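Tetratricopeptide repeat protein (Parabacteroides merdae ATCC 43184, PDB 4R7S) is of unknown function but, as a tetratricopeptide repeat protein built of stacked antiparallel helix pairs, probably serves as a scaffold for binding partner proteins. Local coordinates at residues Lys154-Asn167 against Gly182-Arg195. Sequence-based numbering, arbitrary orientation.
Sequences KMRGNYDESERIFN and GRADLYFMMGKNAR. With EDO (1,2-ethanediol), chain D.
The Phe166 ring lies with one face on the backbone of Gly182 and Arg183, where the Gly182 carbonyl carbon sits 3.5 Å above the ring plane, displaced toward its rim. The absence of a side chain on Gly182 lets the ring come this close, as a CB there would run into it. Tyr159, two turns back, carries Gly157 CA of its own segment over one face and receives Leu186 CD1 at its edge, 3.6 Å from CD1 of the ring; Met190 SE makes an oblique Met-aromatic contact with the same ring. This is helix packing of the tetratricopeptide repeat superhelix: helix segments 159-167 and 182-189 run nearly antiparallel, their axes 10.1 Å apart at closest approach, and Gly157 and Gly191 end the helices before the two tight turns with Schellman motifs. Leu186 is a knob in a hole formed by Lys154, Ser162, Glu163 and Phe166. Its CG stands anti to the backbone N (chi1 162°), and the two methyls divide the hole, CD1 meeting Tyr159 and Ser162 while CD2 rests on the backbone of Glu163. Ser162 OG, beside both methyls, is satisfied by the carbonyl of Ala150 on helix 143-156. Lys154 lays its methylene chain against Met189 SE, and a bend at chi3 (89°) helps to bring NZ to Asp185 OD2 for a 2.7 Å salt bridge on the anti lone pair. At the other end, Arg183 NH1 donates to Asn167 OD1 along a bent path, while its NH2 forms a salt bridge with Asp199. Beside this pair, Tyr187 OH donates a hydrogen bond to Glu163 OE2, 2.8 Å away on its anti lone pair, with the carboxylate nearly perpendicular to the tyrosine ring, and accepts a weak bond from Arg195 NE.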
loop_
_atom_site.group_PDB
_atom_site.type_symbol
_atom_site.label_atom_id
_atom_site.label_comp_id
_atom_site.label_asym_id
_atom_site.label_seq_id
_atom_site.Cartn_x
_atom_site.Cartn_y
_atom_site.Cartn_z
ATOM N N LYS A 154 10.547 -13.109 -7.563
ATOM C CA LYS A 154 10.054 -14.110 -6.623
ATOM C C LYS A 154 8.681 -14.659 -7.117
ATOM O O LYS A 154 8.504 -15.866 -7.208
ATOM C CB LYS A 154 9.920 -13.465 -5.234
ATOM C CG LYS A 154 9.101 -14.307 -4.249
ATOM C CD LYS A 154 8.855 -13.600 -2.930
ATOM C CE LYS A 154 7.596 -12.772 -2.945
ATOM N NZ LYS A 154 7.527 -11.953 -1.719
HETATM N N MSE A 155 7.726 -13.777 -7.458
HETATM C CA MSE A 155 6.389 -14.211 -7.914
HETATM C C MSE A 155 6.427 -14.984 -9.256
HETATM O O MSE A 155 5.563 -15.835 -9.500
HETATM C CB MSE A 155 5.439 -13.025 -8.009
HETATM C CG MSE A 155 5.195 -12.323 -6.664
HETATM SE SE MSE A 155 4.631 -13.446 -5.153
HETATM C CE MSE A 155 3.191 -14.520 -6.065
ATOM N N ARG A 156 7.427 -14.684 -10.108
ATOM C CA ARG A 156 7.696 -15.341 -11.393
ATOM C C ARG A 156 8.347 -16.728 -11.226
ATOM O O ARG A 156 8.415 -17.497 -12.181
ATOM C CB ARG A 156 8.692 -14.485 -12.163
ATOM C CG ARG A 156 8.097 -13.467 -13.017
ATOM C CD ARG A 156 8.865 -13.442 -14.295
ATOM N NE ARG A 156 9.968 -12.501 -14.235
ATOM C CZ ARG A 156 10.043 -11.414 -14.979
ATOM N NH1 ARG A 156 9.070 -11.119 -15.835
ATOM N NH2 ARG A 156 11.097 -10.609 -14.881
ATOM N N GLY A 157 8.916 -16.978 -10.058
ATOM C CA GLY A 157 9.658 -18.201 -9.773
ATOM C C GLY A 157 11.149 -18.078 -10.059
ATOM O O GLY A 157 11.847 -19.096 -10.035
ATOM N N ASN A 158 11.674 -16.844 -10.335
ATOM C CA ASN A 158 13.122 -16.657 -10.570
ATOM C C ASN A 158 13.750 -16.282 -9.252
ATOM O O ASN A 158 14.210 -15.155 -9.067
ATOM C CB ASN A 158 13.442 -15.621 -11.690
ATOM C CG ASN A 158 12.880 -15.972 -13.050
ATOM O OD1 ASN A 158 12.560 -17.135 -13.360
ATOM N ND2 ASN A 158 12.739 -14.963 -13.895
ATOM N N TYR A 159 13.736 -17.254 -8.336
ATOM C CA TYR A 159 14.163 -17.165 -6.949
ATOM C C TYR A 159 15.596 -16.710 -6.785
ATOM O O TYR A 159 15.858 -15.907 -5.896
ATOM C CB TYR A 159 13.935 -18.506 -6.238
ATOM C CG TYR A 159 12.475 -18.915 -6.229
ATOM C CD1 TYR A 159 11.504 -18.092 -5.669
ATOM C CD2 TYR A 159 12.061 -20.120 -6.798
ATOM C CE1 TYR A 159 10.153 -18.440 -5.691
ATOM C CE2 TYR A 159 10.712 -20.498 -6.793
ATOM C CZ TYR A 159 9.760 -19.648 -6.242
ATOM O OH TYR A 159 8.416 -19.958 -6.263
ATOM N N ASP A 160 16.501 -17.145 -7.663
ATOM C CA ASP A 160 17.910 -16.766 -7.598
ATOM C C ASP A 160 18.108 -15.318 -7.955
ATOM O O ASP A 160 18.993 -14.656 -7.384
ATOM C CB ASP A 160 18.753 -17.653 -8.525
ATOM C CG ASP A 160 18.868 -19.107 -8.082
ATOM O OD1 ASP A 160 18.768 -19.373 -6.844
ATOM O OD2 ASP A 160 19.110 -19.976 -8.959
ATOM N N GLU A 161 17.309 -14.814 -8.910
ATOM C CA GLU A 161 17.406 -13.414 -9.305
ATOM C C GLU A 161 16.874 -12.554 -8.142
ATOM O O GLU A 161 17.541 -11.609 -7.699
ATOM C CB GLU A 161 16.668 -13.158 -10.640
ATOM C CG GLU A 161 16.876 -11.778 -11.268
ATOM C CD GLU A 161 18.254 -11.125 -11.313
ATOM O OE1 GLU A 161 19.258 -11.765 -10.922
ATOM O OE2 GLU A 161 18.314 -9.936 -11.711
ATOM N N SER A 162 15.733 -12.976 -7.585
ATOM C CA SER A 162 15.119 -12.320 -6.463
ATOM C C SER A 162 16.089 -12.257 -5.271
ATOM O O SER A 162 16.227 -11.209 -4.625
ATOM C CB SER A 162 13.842 -13.062 -6.085
ATOM O OG SER A 162 13.171 -12.355 -5.060
ATOM N N GLU A 163 16.761 -13.380 -4.990
ATOM C CA GLU A 163 17.699 -13.483 -3.875
ATOM C C GLU A 163 18.897 -12.578 -4.103
ATOM O O GLU A 163 19.347 -11.929 -3.162
ATOM C CB GLU A 163 18.137 -14.943 -3.674
ATOM C CG GLU A 163 19.055 -15.107 -2.473
ATOM C CD GLU A 163 19.754 -16.438 -2.312
ATOM O OE1 GLU A 163 19.992 -17.146 -3.317
ATOM O OE2 GLU A 163 20.101 -16.754 -1.159
ATOM N N ARG A 164 19.403 -12.519 -5.353
ATOM C CA ARG A 164 20.523 -11.650 -5.686
ATOM C C ARG A 164 20.182 -10.180 -5.365
ATOM O O ARG A 164 21.004 -9.492 -4.748
ATOM C CB ARG A 164 20.889 -11.807 -7.169
ATOM C CG ARG A 164 22.167 -11.083 -7.557
ATOM C CD ARG A 164 22.290 -10.860 -9.059
ATOM N NE ARG A 164 21.150 -10.144 -9.649
ATOM C CZ ARG A 164 20.955 -8.830 -9.598
ATOM N NH1 ARG A 164 21.808 -8.047 -8.942
ATOM N NH2 ARG A 164 19.900 -8.286 -10.193
ATOM N N ILE A 165 18.958 -9.724 -5.745
ATOM C CA ILE A 165 18.495 -8.345 -5.530
ATOM C C ILE A 165 18.382 -8.052 -4.028
ATOM O O ILE A 165 18.904 -7.033 -3.575
ATOM C CB ILE A 165 17.171 -8.050 -6.271
ATOM C CG1 ILE A 165 17.340 -8.278 -7.781
ATOM C CG2 ILE A 165 16.685 -6.610 -5.953
ATOM C CD1 ILE A 165 16.049 -8.376 -8.602
ATOM N N PHE A 166 17.716 -8.943 -3.267
ATOM C CA PHE A 166 17.576 -8.770 -1.822
ATOM C C PHE A 166 18.927 -8.788 -1.158
ATOM O O PHE A 166 19.124 -8.034 -0.222
ATOM C CB PHE A 166 16.685 -9.857 -1.192
ATOM C CG PHE A 166 15.211 -9.597 -1.295
ATOM C CD1 PHE A 166 14.620 -8.554 -0.586
ATOM C CD2 PHE A 166 14.401 -10.409 -2.070
ATOM C CE1 PHE A 166 13.241 -8.313 -0.678
ATOM C CE2 PHE A 166 13.024 -10.179 -2.149
ATOM C CZ PHE A 166 12.455 -9.124 -1.465
ATOM N N ASN A 167 19.857 -9.634 -1.616
ATOM C CA ASN A 167 21.177 -9.654 -0.986
ATOM C C ASN A 167 21.901 -8.321 -1.232
ATOM O O ASN A 167 22.528 -7.779 -0.308
ATOM C CB ASN A 167 22.031 -10.850 -1.450
ATOM C CG ASN A 167 21.531 -12.188 -0.956
ATOM O OD1 ASN A 167 20.823 -12.301 0.061
ATOM N ND2 ASN A 167 21.900 -13.249 -1.672
ATOM N N GLY A 182 11.150 -9.212 3.422
ATOM C CA GLY A 182 10.979 -9.546 2.011
ATOM C C GLY A 182 11.813 -10.760 1.639
ATOM O O GLY A 182 11.312 -11.703 1.023
ATOM N N ARG A 183 13.085 -10.765 2.072
ATOM C CA ARG A 183 13.986 -11.881 1.817
ATOM C C ARG A 183 13.489 -13.143 2.519
ATOM O O ARG A 183 13.544 -14.215 1.900
ATOM C CB ARG A 183 15.442 -11.564 2.222
ATOM C CG ARG A 183 16.408 -12.589 1.653
ATOM C CD ARG A 183 17.851 -12.177 1.785
ATOM N NE ARG A 183 18.263 -12.218 3.176
ATOM C CZ ARG A 183 19.454 -11.837 3.602
ATOM N NH1 ARG A 183 20.365 -11.407 2.741
ATOM N NH2 ARG A 183 19.754 -11.901 4.891
ATOM N N ALA A 184 13.015 -13.033 3.794
ATOM C CA ALA A 184 12.483 -14.197 4.525
ATOM C C ALA A 184 11.306 -14.820 3.755
ATOM O O ALA A 184 11.237 -16.037 3.631
ATOM C CB ALA A 184 12.043 -13.814 5.939
ATOM N N ASP A 185 10.420 -13.981 3.198
ATOM C CA ASP A 185 9.256 -14.438 2.439
ATOM C C ASP A 185 9.706 -15.182 1.196
ATOM O O ASP A 185 9.082 -16.184 0.827
ATOM C CB ASP A 185 8.315 -13.271 2.075
ATOM C CG ASP A 185 6.964 -13.747 1.560
ATOM O OD1 ASP A 185 6.235 -14.406 2.335
ATOM O OD2 ASP A 185 6.662 -13.509 0.364
ATOM N N LEU A 186 10.787 -14.706 0.566
ATOM C CA LEU A 186 11.368 -15.360 -0.604
ATOM C C LEU A 186 11.906 -16.730 -0.213
ATOM O O LEU A 186 11.653 -17.707 -0.921
ATOM C CB LEU A 186 12.501 -14.513 -1.222
ATOM C CG LEU A 186 13.447 -15.268 -2.161
ATOM C CD1 LEU A 186 12.782 -15.584 -3.481
ATOM C CD2 LEU A 186 14.657 -14.471 -2.406
ATOM N N TYR A 187 12.633 -16.804 0.922
ATOM C CA TYR A 187 13.195 -18.065 1.392
ATOM C C TYR A 187 12.086 -19.076 1.719
ATOM O O TYR A 187 12.210 -20.247 1.356
ATOM C CB TYR A 187 14.120 -17.842 2.579
ATOM C CG TYR A 187 15.445 -17.203 2.208
ATOM C CD1 TYR A 187 16.096 -17.536 1.018
ATOM C CD2 TYR A 187 16.099 -16.347 3.091
ATOM C CE1 TYR A 187 17.342 -16.987 0.694
ATOM C CE2 TYR A 187 17.349 -15.799 2.782
ATOM C CZ TYR A 187 17.960 -16.112 1.576
ATOM O OH TYR A 187 19.190 -15.579 1.272
ATOM N N PHE A 188 10.977 -18.611 2.301
ATOM C CA PHE A 188 9.860 -19.499 2.601
ATOM C C PHE A 188 9.270 -20.026 1.304
ATOM O O PHE A 188 9.083 -21.236 1.186
ATOM C CB PHE A 188 8.801 -18.802 3.445
ATOM C CG PHE A 188 7.529 -19.597 3.631
ATOM C CD1 PHE A 188 7.461 -20.620 4.563
ATOM C CD2 PHE A 188 6.374 -19.267 2.927
ATOM C CE1 PHE A 188 6.270 -21.322 4.772
ATOM C CE2 PHE A 188 5.193 -19.983 3.115
ATOM C CZ PHE A 188 5.147 -21.005 4.040
HETATM N N MSE A 189 9.027 -19.140 0.310
HETATM C CA MSE A 189 8.487 -19.575 -0.979
HETATM C C MSE A 189 9.439 -20.515 -1.719
HETATM O O MSE A 189 9.019 -21.196 -2.648
HETATM C CB MSE A 189 8.155 -18.390 -1.866
HETATM C CG MSE A 189 6.940 -17.641 -1.406
HETATM SE SE MSE A 189 6.468 -16.237 -2.670
HETATM C CE MSE A 189 5.924 -17.398 -4.277
HETATM N N MSE A 190 10.705 -20.534 -1.325
HETATM C CA MSE A 190 11.740 -21.370 -1.926
HETATM C C MSE A 190 11.848 -22.739 -1.249
HETATM O O MSE A 190 12.598 -23.586 -1.743
HETATM C CB MSE A 190 13.118 -20.666 -1.824
HETATM C CG MSE A 190 13.331 -19.600 -2.852
HETATM SE SE MSE A 190 15.078 -18.788 -2.619
HETATM C CE MSE A 190 16.156 -20.164 -3.580
ATOM N N GLY A 191 11.175 -22.906 -0.099
ATOM C CA GLY A 191 11.208 -24.109 0.734
ATOM C C GLY A 191 12.363 -24.094 1.717
ATOM O O GLY A 191 12.619 -25.090 2.395
ATOM N N LYS A 192 13.083 -22.969 1.792
ATOM C CA LYS A 192 14.244 -22.767 2.647
ATOM C C LYS A 192 13.808 -22.173 3.994
ATOM O O LYS A 192 14.153 -21.033 4.350
ATOM C CB LYS A 192 15.266 -21.873 1.937
ATOM C CG LYS A 192 15.902 -22.503 0.693
ATOM C CD LYS A 192 17.199 -21.730 0.328
ATOM C CE LYS A 192 17.943 -22.278 -0.876
ATOM N NZ LYS A 192 18.588 -23.604 -0.620
ATOM N N ASN A 193 13.054 -22.971 4.754
ATOM C CA ASN A 193 12.474 -22.559 6.025
ATOM C C ASN A 193 13.513 -22.229 7.100
ATOM O O ASN A 193 13.356 -21.219 7.765
ATOM C CB ASN A 193 11.504 -23.614 6.524
ATOM C CG ASN A 193 10.251 -23.786 5.677
ATOM O OD1 ASN A 193 9.930 -23.013 4.757
ATOM N ND2 ASN A 193 9.478 -24.801 6.007
ATOM N N ALA A 194 14.559 -23.035 7.280
ATOM C CA ALA A 194 15.534 -22.707 8.315
ATOM C C ALA A 194 16.239 -21.385 7.986
ATOM O O ALA A 194 16.392 -20.553 8.887
ATOM C CB ALA A 194 16.544 -23.837 8.497
ATOM N N ARG A 195 16.593 -21.164 6.688
ATOM C CA ARG A 195 17.227 -19.912 6.240
ATOM C C ARG A 195 16.291 -18.707 6.475
ATOM O O ARG A 195 16.764 -17.650 6.912
ATOM C CB ARG A 195 17.659 -19.963 4.765
ATOM C CG ARG A 195 18.672 -18.845 4.449
ATOM C CD ARG A 195 19.437 -19.092 3.171
ATOM N NE ARG A 195 20.422 -18.039 2.932
ATOM C CZ ARG A 195 21.712 -18.105 3.257
ATOM N NH1 ARG A 195 22.207 -19.198 3.839
ATOM N NH2 ARG A 195 22.521 -17.092 2.988
HETATM C C1 EDO D . 5.290 -9.211 -0.985
HETATM O O1 EDO D . 4.979 -9.891 -2.196
HETATM C C2 EDO D . 5.639 -7.705 -1.237
HETATM O O2 EDO D . 4.551 -6.956 -1.769
HETATM O O HOH W 1 9.499 -10.745 -0.797
HETATM O O HOH W 2 8.373 -22.717 -5.562
HETATM O O HOH W 3 22.414 -14.300 2.361
#